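Local coordinates for uncharacterized protein (Bacillus thuringiensis serovar kurstaki, PDB 4XE7) that is a ParM-like bacterial actin homologue that probably polymerises into nucleotide-dependent cytoskeletal filaments, as ParM proteins do in plasmid segregation, at residues A[70-76]-A[90-96]; A[149-154]-A[407-411]; A[293-297]-A[326-330]; A[343-348]-A[376-381]. The contacts are given in a common frame with arbitrary orientation. Numbering follows the deposited sequence.

Contact 1: residues A[70-76]-A[90-96]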
loop_
_atom_site.group_PDB
_atom_site.type_symbol
_atom_site.label_atom_id
_atom_site.label_comp_id
_atom_site.label_asym_id
_atom_site.label_seq_id
_atom_site.Cartn_x
_atom_site.Cartn_y
_atom_site.Cartn_z
ATOM N N ILE A 70 -3.180 -13.954 -4.775
ATOM C CA ILE A 70 -1.832 -13.528 -5.143
ATOM C C ILE A 70 -0.754 -14.286 -4.376
ATOM O O ILE A 70 0.439 -14.024 -4.559
ATOM C CB ILE A 70 -1.624 -12.034 -4.927
ATOM C CG1 ILE A 70 -1.782 -11.688 -3.448
ATOM C CG2 ILE A 70 -2.591 -11.240 -5.801
ATOM C CD1 ILE A 70 -1.293 -10.323 -3.089
ATOM N N GLU A 71 -1.176 -15.233 -3.540
ATOM C CA GLU A 71 -0.252 -16.093 -2.793
ATOM C C GLU A 71 0.529 -17.017 -3.728
ATOM O O GLU A 71 1.679 -17.379 -3.467
ATOM C CB GLU A 71 -1.015 -16.932 -1.753
ATOM C CG GLU A 71 -1.698 -16.099 -0.670
ATOM C CD GLU A 71 -2.509 -16.935 0.319
ATOM O OE1 GLU A 71 -2.477 -18.185 0.230
ATOM O OE2 GLU A 71 -3.183 -16.334 1.185
ATOM N N LEU A 72 -0.100 -17.388 -4.832
ATOM C CA LEU A 72 0.542 -18.288 -5.770
ATOM C C LEU A 72 0.432 -17.745 -7.186
ATOM O O LEU A 72 -0.546 -18.006 -7.886
ATOM C CB LEU A 72 -0.080 -19.681 -5.668
ATOM C CG LEU A 72 0.793 -20.880 -6.020
ATOM C CD1 LEU A 72 0.032 -22.165 -5.692
ATOM C CD2 LEU A 72 1.211 -20.869 -7.480
ATOM N N LEU A 73 1.445 -16.996 -7.608
ATOM C CA LEU A 73 1.451 -16.435 -8.950
ATOM C C LEU A 73 2.527 -17.086 -9.798
ATOM O O LEU A 73 3.725 -16.859 -9.602
ATOM C CB LEU A 73 1.651 -14.910 -8.912
ATOM C CG LEU A 73 0.522 -14.154 -8.216
ATOM C CD1 LEU A 73 0.908 -12.717 -7.981
ATOM C CD2 LEU A 73 -0.783 -14.248 -9.018
ATOM N N HIS A 74 2.075 -17.900 -10.742
ATOM C CA HIS A 74 2.955 -18.610 -11.655
ATOM C C HIS A 74 2.406 -18.353 -13.041
ATOM O O HIS A 74 1.414 -18.955 -13.437
ATOM C CB HIS A 74 3.001 -20.103 -11.319
ATOM C CG HIS A 74 3.781 -20.926 -12.295
ATOM N ND1 HIS A 74 3.669 -22.301 -12.361
ATOM C CD2 HIS A 74 4.681 -20.577 -13.245
ATOM C CE1 HIS A 74 4.467 -22.760 -13.308
ATOM N NE2 HIS A 74 5.090 -21.737 -13.862
ATOM N N VAL A 75 3.022 -17.422 -13.763
ATOM C CA VAL A 75 2.401 -16.913 -14.983
ATOM C C VAL A 75 3.295 -16.958 -16.205
ATOM O O VAL A 75 4.526 -16.975 -16.104
ATOM C CB VAL A 75 1.922 -15.460 -14.783
ATOM C CG1 VAL A 75 0.878 -15.413 -13.685
ATOM C CG2 VAL A 75 3.104 -14.552 -14.432
ATOM N N ARG A 76 2.653 -17.001 -17.367
ATOM C CA ARG A 76 3.326 -16.768 -18.630
ATOM C C ARG A 76 2.872 -15.422 -19.189
ATOM O O ARG A 76 1.679 -15.211 -19.419
ATOM C CB ARG A 76 3.023 -17.890 -19.625
ATOM C CG ARG A 76 3.600 -17.656 -20.988
ATOM C CD ARG A 76 5.101 -17.867 -20.976
ATOM N NE ARG A 76 5.687 -17.577 -22.279
ATOM C CZ ARG A 76 5.717 -18.436 -23.293
ATOM N NH1 ARG A 76 5.200 -19.648 -23.161
ATOM N NH2 ARG A 76 6.266 -18.082 -24.439
ATOM N N ALA A 90 8.118 -18.683 -18.317
ATOM C CA ALA A 90 7.150 -18.450 -17.275
ATOM C C ALA A 90 7.857 -17.935 -16.011
ATOM O O ALA A 90 9.077 -18.088 -15.864
ATOM C CB ALA A 90 6.369 -19.723 -16.987
ATOM N N TRP A 91 7.082 -17.327 -15.112
ATOM C CA TRP A 91 7.616 -16.642 -13.942
ATOM C C TRP A 91 6.836 -16.934 -12.672
ATOM O O TRP A 91 5.611 -17.061 -12.692
ATOM C CB TRP A 91 7.634 -15.118 -14.174
ATOM C CG TRP A 91 8.576 -14.730 -15.254
ATOM C CD1 TRP A 91 8.287 -14.602 -16.576
ATOM C CD2 TRP A 91 9.977 -14.478 -15.120
ATOM N NE1 TRP A 91 9.420 -14.289 -17.282
ATOM C CE2 TRP A 91 10.477 -14.199 -16.408
ATOM C CE3 TRP A 91 10.866 -14.463 -14.037
ATOM C CZ2 TRP A 91 11.819 -13.892 -16.646
ATOM C CZ3 TRP A 91 12.207 -14.167 -14.272
ATOM C CH2 TRP A 91 12.667 -13.883 -15.569
ATOM N N TYR A 92 7.571 -17.039 -11.570
ATOM C CA TYR A 92 7.012 -16.952 -10.241
ATOM C C TYR A 92 7.027 -15.486 -9.867
ATOM O O TYR A 92 8.031 -14.805 -10.093
ATOM C CB TYR A 92 7.834 -17.773 -9.244
ATOM C CG TYR A 92 7.803 -19.263 -9.482
ATOM C CD1 TYR A 92 6.619 -19.907 -9.805
ATOM C CD2 TYR A 92 8.961 -20.028 -9.374
ATOM C CE1 TYR A 92 6.586 -21.261 -10.010
ATOM C CE2 TYR A 92 8.938 -21.384 -9.579
ATOM C CZ TYR A 92 7.745 -21.997 -9.893
ATOM O OH TYR A 92 7.698 -23.353 -10.099
ATOM N N VAL A 93 5.927 -14.989 -9.312
ATOM C CA VAL A 93 5.808 -13.558 -9.041
ATOM C C VAL A 93 5.308 -13.294 -7.632
ATOM O O VAL A 93 4.365 -13.933 -7.184
ATOM C CB VAL A 93 4.844 -12.872 -10.043
ATOM C CG1 VAL A 93 4.924 -11.340 -9.921
ATOM C CG2 VAL A 93 5.148 -13.297 -11.461
ATOM N N GLY A 94 5.916 -12.333 -6.942
ATOM C CA GLY A 94 5.412 -11.901 -5.652
ATOM C C GLY A 94 5.748 -12.841 -4.517
ATOM O O GLY A 94 6.868 -13.362 -4.443
ATOM N N ALA A 95 4.775 -13.075 -3.635
ATOM C CA ALA A 95 4.990 -13.915 -2.458
ATOM C C ALA A 95 5.617 -15.261 -2.823
ATOM O O ALA A 95 6.596 -15.678 -2.214
ATOM C CB ALA A 95 3.674 -14.128 -1.705
ATOM N N TYR A 96 5.072 -15.916 -3.843
ATOM C CA TYR A 96 5.567 -17.222 -4.269
ATOM C C TYR A 96 7.028 -17.191 -4.721
ATOM O O TYR A 96 7.747 -18.187 -4.597
ATOM C CB TYR A 96 4.698 -17.766 -5.401
ATOM C CG TYR A 96 4.774 -19.268 -5.575
ATOM C CD1 TYR A 96 4.864 -20.108 -4.473
ATOM C CD2 TYR A 96 4.743 -19.843 -6.843
ATOM C CE1 TYR A 96 4.933 -21.488 -4.629
ATOM C CE2 TYR A 96 4.810 -21.220 -7.009
ATOM C CZ TYR A 96 4.907 -22.037 -5.898
ATOM O OH TYR A 96 4.970 -23.402 -6.055
HETATM O O HOH W 1 2.892 -15.140 -5.482
HETATM O O HOH W 2 2.209 -11.724 -3.976
#

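Contact 2: residues A[149-154]-A[407-411]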
loop_
_atom_site.group_PDB
_atom_site.type_symbol
_atom_site.label_atom_id
_atom_site.label_comp_id
_atom_site.label_asym_id
_atom_site.label_seq_id
_atom_site.Cartn_x
_atom_site.Cartn_y
_atom_site.Cartn_z
ATOM N N PRO A 149 -6.771 1.581 -19.757
ATOM C CA PRO A 149 -6.162 2.913 -19.860
ATOM C C PRO A 149 -5.161 3.124 -18.724
ATOM O O PRO A 149 -5.533 3.052 -17.548
ATOM C CB PRO A 149 -7.351 3.867 -19.751
ATOM C CG PRO A 149 -8.403 3.089 -19.004
ATOM C CD PRO A 149 -8.197 1.633 -19.388
ATOM N N PHE A 150 -3.899 3.370 -19.070
ATOM C CA PHE A 150 -2.858 3.370 -18.054
ATOM C C PHE A 150 -2.762 4.690 -17.289
ATOM O O PHE A 150 -2.487 5.736 -17.854
ATOM C CB PHE A 150 -1.489 3.042 -18.668
ATOM C CG PHE A 150 -0.430 2.837 -17.635
ATOM C CD1 PHE A 150 -0.414 1.680 -16.872
ATOM C CD2 PHE A 150 0.502 3.825 -17.369
ATOM C CE1 PHE A 150 0.541 1.486 -15.892
ATOM C CE2 PHE A 150 1.460 3.642 -16.382
ATOM C CZ PHE A 150 1.475 2.475 -15.642
ATOM N N SER A 151 -2.941 4.639 -15.980
ATOM C CA SER A 151 -2.706 5.838 -15.193
ATOM C C SER A 151 -1.646 5.515 -14.158
ATOM O O SER A 151 -1.888 4.774 -13.207
ATOM C CB SER A 151 -4.001 6.336 -14.540
ATOM O OG SER A 151 -3.761 7.435 -13.671
ATOM N N GLY A 152 -0.450 6.043 -14.366
ATOM C CA GLY A 152 0.607 5.834 -13.408
ATOM C C GLY A 152 1.267 7.131 -12.994
ATOM O O GLY A 152 0.710 8.225 -13.136
ATOM N N GLY A 153 2.473 7.009 -12.470
ATOM C CA GLY A 153 3.219 8.181 -12.077
ATOM C C GLY A 153 4.653 7.817 -11.803
ATOM O O GLY A 153 4.957 6.682 -11.438
ATOM N N MET A 154 5.547 8.775 -11.999
ATOM C CA MET A 154 6.934 8.563 -11.631
ATOM C C MET A 154 7.459 9.781 -10.891
ATOM O O MET A 154 6.995 10.908 -11.114
ATOM C CB MET A 154 7.796 8.257 -12.860
ATOM C CG MET A 154 7.938 9.405 -13.826
ATOM S SD MET A 154 8.945 8.954 -15.238
ATOM C CE MET A 154 8.040 9.782 -16.522
ATOM N N TYR A 407 -3.996 7.908 -8.634
ATOM C CA TYR A 407 -3.944 7.572 -10.049
ATOM C C TYR A 407 -5.325 7.109 -10.525
ATOM O O TYR A 407 -5.816 7.569 -11.550
ATOM C CB TYR A 407 -2.881 6.499 -10.318
ATOM C CG TYR A 407 -1.456 6.913 -9.954
ATOM C CD1 TYR A 407 -1.144 8.248 -9.712
ATOM C CD2 TYR A 407 -0.434 5.969 -9.840
ATOM C CE1 TYR A 407 0.138 8.639 -9.385
ATOM C CE2 TYR A 407 0.878 6.358 -9.510
ATOM C CZ TYR A 407 1.145 7.699 -9.289
ATOM O OH TYR A 407 2.410 8.132 -8.955
ATOM N N LEU A 408 -5.962 6.209 -9.770
ATOM C CA LEU A 408 -7.267 5.679 -10.173
ATOM C C LEU A 408 -8.297 6.810 -10.352
ATOM O O LEU A 408 -8.990 6.874 -11.369
ATOM C CB LEU A 408 -7.778 4.649 -9.149
ATOM C CG LEU A 408 -9.218 4.131 -9.311
ATOM C CD1 LEU A 408 -9.462 3.511 -10.692
ATOM C CD2 LEU A 408 -9.576 3.130 -8.210
ATOM N N ILE A 409 -8.398 7.696 -9.366
ATOM C CA ILE A 409 -9.318 8.837 -9.464
ATOM C C ILE A 409 -9.004 9.723 -10.689
ATOM O O ILE A 409 -9.917 10.143 -11.411
ATOM C CB ILE A 409 -9.278 9.686 -8.176
ATOM C CG1 ILE A 409 -9.817 8.867 -6.996
ATOM C CG2 ILE A 409 -10.081 10.985 -8.329
ATOM C CD1 ILE A 409 -9.287 9.323 -5.650
ATOM N N ALA A 410 -7.721 9.996 -10.918
ATOM C CA ALA A 410 -7.295 10.752 -12.088
ATOM C C ALA A 410 -7.732 10.020 -13.347
ATOM O O ALA A 410 -8.218 10.635 -14.299
ATOM C CB ALA A 410 -5.772 10.958 -12.088
ATOM N N ASN A 411 -7.579 8.699 -13.336
ATOM C CA ASN A 411 -7.980 7.881 -14.480
ATOM C C ASN A 411 -9.489 7.946 -14.759
ATOM O O ASN A 411 -9.902 8.050 -15.907
ATOM C CB ASN A 411 -7.546 6.432 -14.265
ATOM C CG ASN A 411 -7.345 5.682 -15.575
ATOM O OD1 ASN A 411 -7.497 6.249 -16.663
ATOM N ND2 ASN A 411 -7.000 4.403 -15.476
HETATM O O HOH W 3 -5.616 7.111 -18.477
#

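Contact 3: residues A[293-297]-A[326-330]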
loop_
_atom_site.group_PDB
_atom_site.type_symbol
_atom_site.label_atom_id
_atom_site.label_comp_id
_atom_site.label_asym_id
_atom_site.label_seq_id
_atom_site.Cartn_x
_atom_site.Cartn_y
_atom_site.Cartn_z
ATOM N N ILE A 293 10.697 -17.004 28.341
ATOM C CA ILE A 293 10.916 -15.957 27.345
ATOM C C ILE A 293 9.663 -15.564 26.562
ATOM O O ILE A 293 9.575 -14.448 26.065
ATOM C CB ILE A 293 12.024 -16.367 26.340
ATOM C CG1 ILE A 293 12.660 -15.129 25.708
ATOM C CG2 ILE A 293 11.501 -17.353 25.277
ATOM C CD1 ILE A 293 13.847 -15.459 24.813
ATOM N N GLU A 294 8.693 -16.466 26.453
ATOM C CA GLU A 294 7.572 -16.237 25.529
ATOM C C GLU A 294 6.679 -15.072 25.956
ATOM O O GLU A 294 6.781 -14.569 27.084
ATOM C CB GLU A 294 6.733 -17.519 25.383
ATOM C CG GLU A 294 7.391 -18.597 24.535
ATOM C CD GLU A 294 8.435 -19.401 25.297
ATOM O OE1 GLU A 294 8.634 -19.160 26.509
ATOM O OE2 GLU A 294 9.058 -20.286 24.675
ATOM N N SER A 295 5.794 -14.658 25.056
ATOM C CA SER A 295 5.010 -13.443 25.236
ATOM C C SER A 295 3.756 -13.508 24.367
ATOM O O SER A 295 3.706 -14.290 23.435
ATOM C CB SER A 295 5.852 -12.214 24.879
ATOM O OG SER A 295 6.112 -12.165 23.491
ATOM N N PRO A 296 2.733 -12.694 24.679
ATOM C CA PRO A 296 1.454 -12.916 23.992
ATOM C C PRO A 296 1.386 -12.510 22.509
ATOM O O PRO A 296 0.414 -12.902 21.861
ATOM C CB PRO A 296 0.464 -12.082 24.816
ATOM C CG PRO A 296 1.306 -11.093 25.576
ATOM C CD PRO A 296 2.603 -11.782 25.832
ATOM N N PHE A 297 2.361 -11.764 21.982
ATOM C CA PHE A 297 2.330 -11.369 20.567
ATOM C C PHE A 297 3.588 -11.815 19.840
ATOM O O PHE A 297 4.657 -11.844 20.427
ATOM C CB PHE A 297 2.166 -9.842 20.417
ATOM C CG PHE A 297 0.843 -9.347 20.888
ATOM C CD1 PHE A 297 -0.270 -9.440 20.069
ATOM C CD2 PHE A 297 0.695 -8.868 22.165
ATOM C CE1 PHE A 297 -1.504 -9.023 20.508
ATOM C CE2 PHE A 297 -0.530 -8.448 22.611
ATOM C CZ PHE A 297 -1.636 -8.529 21.782
ATOM N N SER A 326 -7.749 -5.197 25.323
ATOM C CA SER A 326 -7.781 -6.407 26.126
ATOM C C SER A 326 -7.033 -7.514 25.418
ATOM O O SER A 326 -7.378 -7.894 24.300
ATOM C CB SER A 326 -9.222 -6.828 26.407
ATOM O OG SER A 326 -9.290 -8.202 26.734
ATOM N N VAL A 327 -6.000 -8.022 26.073
ATOM C CA VAL A 327 -5.158 -9.062 25.497
ATOM C C VAL A 327 -5.521 -10.416 26.083
ATOM O O VAL A 327 -5.717 -10.532 27.297
ATOM C CB VAL A 327 -3.676 -8.762 25.761
ATOM C CG1 VAL A 327 -2.803 -9.921 25.325
ATOM C CG2 VAL A 327 -3.274 -7.465 25.064
ATOM N N LYS A 328 -5.641 -11.434 25.228
ATOM C CA LYS A 328 -5.819 -12.791 25.716
ATOM C C LYS A 328 -4.538 -13.567 25.456
ATOM O O LYS A 328 -4.085 -13.657 24.319
ATOM C CB LYS A 328 -7.009 -13.484 25.049
ATOM C CG LYS A 328 -7.433 -14.754 25.779
ATOM C CD LYS A 328 -8.602 -15.479 25.108
ATOM C CE LYS A 328 -8.138 -16.452 24.023
ATOM N NZ LYS A 328 -9.226 -17.372 23.568
ATOM N N TRP A 329 -3.942 -14.085 26.523
ATOM C CA TRP A 329 -2.755 -14.923 26.432
ATOM C C TRP A 329 -3.150 -16.318 26.933
ATOM O O TRP A 329 -3.331 -16.545 28.138
ATOM C CB TRP A 329 -1.599 -14.324 27.246
ATOM C CG TRP A 329 -0.270 -14.959 26.980
ATOM C CD1 TRP A 329 0.013 -15.901 26.037
ATOM C CD2 TRP A 329 0.956 -14.696 27.668
ATOM N NE1 TRP A 329 1.345 -16.238 26.087
ATOM C CE2 TRP A 329 1.943 -15.524 27.088
ATOM C CE3 TRP A 329 1.319 -13.847 28.721
ATOM C CZ2 TRP A 329 3.274 -15.524 27.525
ATOM C CZ3 TRP A 329 2.640 -13.860 29.164
ATOM C CH2 TRP A 329 3.600 -14.687 28.558
ATOM N N GLY A 330 -3.322 -17.249 26.002
ATOM C CA GLY A 330 -3.953 -18.513 26.337
ATOM C C GLY A 330 -5.328 -18.171 26.877
ATOM O O GLY A 330 -6.013 -17.331 26.303
#

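Contact 4: residues A[343-348]-A[376-381]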
loop_
_atom_site.group_PDB
_atom_site.type_symbol
_atom_site.label_atom_id
_atom_site.label_comp_id
_atom_site.label_asym_id
_atom_site.label_seq_id
_atom_site.Cartn_x
_atom_site.Cartn_y
_atom_site.Cartn_z
ATOM N N GLY A 343 1.878 4.383 25.499
ATOM C CA GLY A 343 2.790 4.346 24.374
ATOM C C GLY A 343 2.229 5.106 23.183
ATOM O O GLY A 343 2.974 5.816 22.505
ATOM N N MET A 344 0.925 4.964 22.921
ATOM C CA MET A 344 0.280 5.735 21.848
ATOM C C MET A 344 0.430 7.265 22.040
ATOM O O MET A 344 0.704 8.002 21.101
ATOM C CB MET A 344 -1.206 5.394 21.754
ATOM C CG MET A 344 -1.551 4.029 21.196
ATOM S SD MET A 344 -3.337 3.743 21.289
ATOM C CE MET A 344 -3.476 2.367 20.145
ATOM N N LEU A 345 0.231 7.748 23.261
ATOM C CA LEU A 345 0.212 9.189 23.479
ATOM C C LEU A 345 1.628 9.741 23.581
ATOM O O LEU A 345 1.879 10.885 23.194
ATOM C CB LEU A 345 -0.598 9.536 24.727
ATOM C CG LEU A 345 -2.069 9.159 24.621
ATOM C CD1 LEU A 345 -2.782 9.428 25.942
ATOM C CD2 LEU A 345 -2.721 9.935 23.496
ATOM N N LYS A 346 2.547 8.933 24.108
ATOM C CA LYS A 346 3.964 9.290 24.102
ATOM C C LYS A 346 4.440 9.481 22.651
ATOM O O LYS A 346 5.111 10.467 22.302
ATOM C CB LYS A 346 4.780 8.211 24.814
ATOM C CG LYS A 346 6.222 8.565 25.083
ATOM C CD LYS A 346 6.720 7.866 26.345
ATOM C CE LYS A 346 6.579 6.357 26.251
ATOM N NZ LYS A 346 6.571 5.717 27.604
ATOM N N TYR A 347 4.050 8.543 21.798
ATOM C CA TYR A 347 4.346 8.643 20.370
ATOM C C TYR A 347 3.667 9.864 19.735
ATOM O O TYR A 347 4.280 10.589 18.948
ATOM C CB TYR A 347 3.914 7.356 19.653
ATOM C CG TYR A 347 4.007 7.458 18.141
ATOM C CD1 TYR A 347 5.232 7.337 17.484
ATOM C CD2 TYR A 347 2.873 7.659 17.373
ATOM C CE1 TYR A 347 5.312 7.413 16.092
ATOM C CE2 TYR A 347 2.946 7.745 15.989
ATOM C CZ TYR A 347 4.170 7.626 15.355
ATOM O OH TYR A 347 4.240 7.722 13.977
ATOM N N ALA A 348 2.396 10.081 20.069
ATOM C CA ALA A 348 1.654 11.245 19.552
ATOM C C ALA A 348 2.327 12.577 19.903
ATOM O O ALA A 348 2.441 13.468 19.073
ATOM C CB ALA A 348 0.243 11.243 20.075
ATOM N N PHE A 376 -1.601 4.185 14.722
ATOM C CA PHE A 376 -1.063 3.903 16.050
ATOM C C PHE A 376 -1.257 5.092 17.001
ATOM O O PHE A 376 -1.678 4.922 18.166
ATOM C CB PHE A 376 0.426 3.537 15.951
ATOM C CG PHE A 376 1.088 3.289 17.287
ATOM C CD1 PHE A 376 0.756 2.173 18.046
ATOM C CD2 PHE A 376 2.041 4.164 17.775
ATOM C CE1 PHE A 376 1.360 1.947 19.274
ATOM C CE2 PHE A 376 2.664 3.935 18.994
ATOM C CZ PHE A 376 2.318 2.824 19.747
ATOM N N GLY A 377 -0.964 6.290 16.491
ATOM C CA GLY A 377 -0.982 7.513 17.291
ATOM C C GLY A 377 -2.282 8.285 17.245
ATOM O O GLY A 377 -2.365 9.403 17.762
ATOM N N TYR A 378 -3.308 7.675 16.655
ATOM C CA TYR A 378 -4.591 8.345 16.434
ATOM C C TYR A 378 -5.181 8.995 17.700
ATOM O O TYR A 378 -5.689 10.109 17.628
ATOM C CB TYR A 378 -5.618 7.365 15.826
ATOM C CG TYR A 378 -6.930 8.044 15.456
ATOM C CD1 TYR A 378 -8.014 8.041 16.326
ATOM C CD2 TYR A 378 -7.069 8.718 14.247
ATOM C CE1 TYR A 378 -9.222 8.696 15.990
ATOM C CE2 TYR A 378 -8.253 9.363 13.908
ATOM C CZ TYR A 378 -9.329 9.343 14.781
ATOM O OH TYR A 378 -10.505 9.984 14.440
ATOM N N ALA A 379 -5.124 8.315 18.846
ATOM C CA ALA A 379 -5.767 8.842 20.053
ATOM C C ALA A 379 -5.252 10.221 20.433
ATOM O O ALA A 379 -6.002 11.055 20.926
ATOM C CB ALA A 379 -5.583 7.869 21.231
ATOM N N GLY A 380 -3.972 10.470 20.183
ATOM C CA GLY A 380 -3.399 11.782 20.432
ATOM C C GLY A 380 -3.392 12.697 19.210
ATOM O O GLY A 380 -3.774 13.872 19.300
ATOM N N LEU A 381 -2.984 12.159 18.062
ATOM C CA LEU A 381 -2.846 12.974 16.848
ATOM C C LEU A 381 -4.145 13.680 16.482
ATOM O O LEU A 381 -4.121 14.806 15.984
ATOM C CB LEU A 381 -2.372 12.109 15.673
ATOM C CG LEU A 381 -0.957 11.557 15.834
ATOM C CD1 LEU A 381 -0.659 10.455 14.806
ATOM C CD2 LEU A 381 0.047 12.672 15.723
#

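Contact 1: residues A[70-76]-A[90-96]
An antiparallel strand pair in the mixed sheet of the first actin-like domain joins residues 73-76 to 90-93. Strand 33-45 flanks 90-93, and strand 173-179 flanks the other partner. Val75 and Trp91 form a hydrogen-bonded pair: Val75 N to Trp91 O and Trp91 N to Val75 O are both 2.8 Å. Val93 N adds a bond of 2.9 Å to Leu73 O.

Side chains divide between the two faces. Leu73, Val75, Trp91 and Val93 point to the face covered by helix 123-140. Here Val75 CG2 and Val93 CG2 meet at 3.8 Å. The Trp91 indole leads away from the partner strand, and its NE1 bonds to Ala86 O. On the other face, chi1 is t for His74 and m for Tyr92. This brings the two rings together as an edge-to-face pair, the Tyr92 edge toward the His74 face, with centroids 4.9 Å apart. His74 NE2 bonds to Pro46 O.

Beyond the strands, Tyr96 (t) brings its ring under Leu72, whose CD2 lies 4.0 Å from the ring centroid in a CH-pi contact. Nearby, water 2 bridges two backbones, 3.0 Å from Ile70 O and 2.9 Å from Ala95 N.

Contact 2: residues A[149-154]-A[407-411]
This is a buried strand-to-helix contact between residues 149-154, on strand 145-154, and residues 407-411 of helix 402-418. The strand belongs to the mixed sheet of the first actin-like domain, where it bonds to strand 188-200 and, at Ser151, to Phe15 of strand 13-17. The helix lies near the C-terminus, so the contact ties the end of the chain back to that sheet. The two short axes come within 7.6 Å, with their directions 135° apart.

Two side chains make hydrogen bonds to backbone oxygens. Ser151 OG donates to Tyr407 O at 3.0 Å. Asn411 ND2 donates to Pro149 O at 2.9 Å and also bonds to Gly13 O, which draws in the first strand of the sheet.

Farther along, the face of the Tyr407 ring covers Gly152. Gly152 CA makes a CH-pi contact 4.1 Å from the ring centroid. A CB on Gly153 would clash with the hydroxyl: Gly153 CA already sits 3.2 Å from Tyr407 OH.

Contact 3: residues A[293-297]-A[326-330]
Strand 326-329 is half of a small two-stranded antiparallel sheet. It packs against the loop 293-297, which leads from helix 283-289 to helix 300-317.

The strand enters at Ser326, and its first contact is Val327. The CB of Val327 points toward the loop. Its CG1 lies 3.9 Å from Pro296 CB, and its CG2 lies 3.8 Å from Phe297 CE2, at the edge of the Phe297 ring. Val327 and Phe297 both also touch Leu307 of helix 300-317, so this end of the contact is buried.

Lys328 points away, as strand alternation requires. Trp329 then turns back toward the loop and has the largest covered area of the contact. Its indole lies flat beneath Pro296. Pro296 CD sits 3.7 Å from the centroid of the six-membered ring, only 9° off the normal, a clear CH-pi contact. Pro296 CB reaches Trp329 CG at 3.7 Å. The outer part of the indole also touches the backbone: Ser295 CA is 3.5 Å from Trp329 CZ2, and Glu294 O is 3.5 Å from Trp329 CH2. Phe279 of helix 265-279 meets the same indole edge-to-face.

Gly330 follows with positive phi as the chain turns to strand 332-335. The whole is a beta-hairpin packed on an interhelical loop through a proline-tryptophan CH-pi contact, in the outer part of the second actin-like domain.

Contact 4: residues A[343-348]-A[376-381]
In the second actin-like domain, residues 343-348 of the long helix 337-362 pack against the end of helix 372-376 and the start of helix 378-381. Gly343 opens the segment, its O 4.0 Å from Phe376 CE2. Met344 CG lies over one face of the Phe376 ring, 4.1 Å from Phe376 CE1 and 3.2 Å from Phe376 O. Leu345 is more exposed, yet its CD2 comes to 3.6 Å from Gly380 N and 4.2 Å from Ala379 CB.

After Lys346, Tyr347 points toward the partner. The edge of Phe376 meets its face in an offset edge-to-face pair, centroids 5.4 Å apart and planes at 63°. Ala348 ends the segment, with CB 3.7 Å from Gly380 CA.

A CB on Gly377 would clash with Tyr347 CD2, and one on Gly380 with Ala348 CB. The meeting side chains are mainly apolar and no hydrogen bond or salt bridge joins the segments, so the fit rests on van der Waals and ring packing, with glycines permitting the close approach.

In the fold
Contacts 1 and 2 share the mixed sheet of the first domain, their centres 24 Å apart. Contact 1, partly buried, joins neighbouring inner strands by backbone bonds. Contact 2 sets a helix against the sheet and relies on side-chain bonds to carbonyls; it is mostly buried. Contacts 3 and 4 belong to the other domain, with centres 22 Å apart. Both rest on apolar and aromatic packing, and both adjoin helices 265-279 and 300-317. Contact 4 is largely buried, whereas contact 3 is nearer the surface, its centre about 28 Å from that of the chain. Contact 2 spans the longest sequence separation, and the segments of contacts 3 and 4 fall within that span.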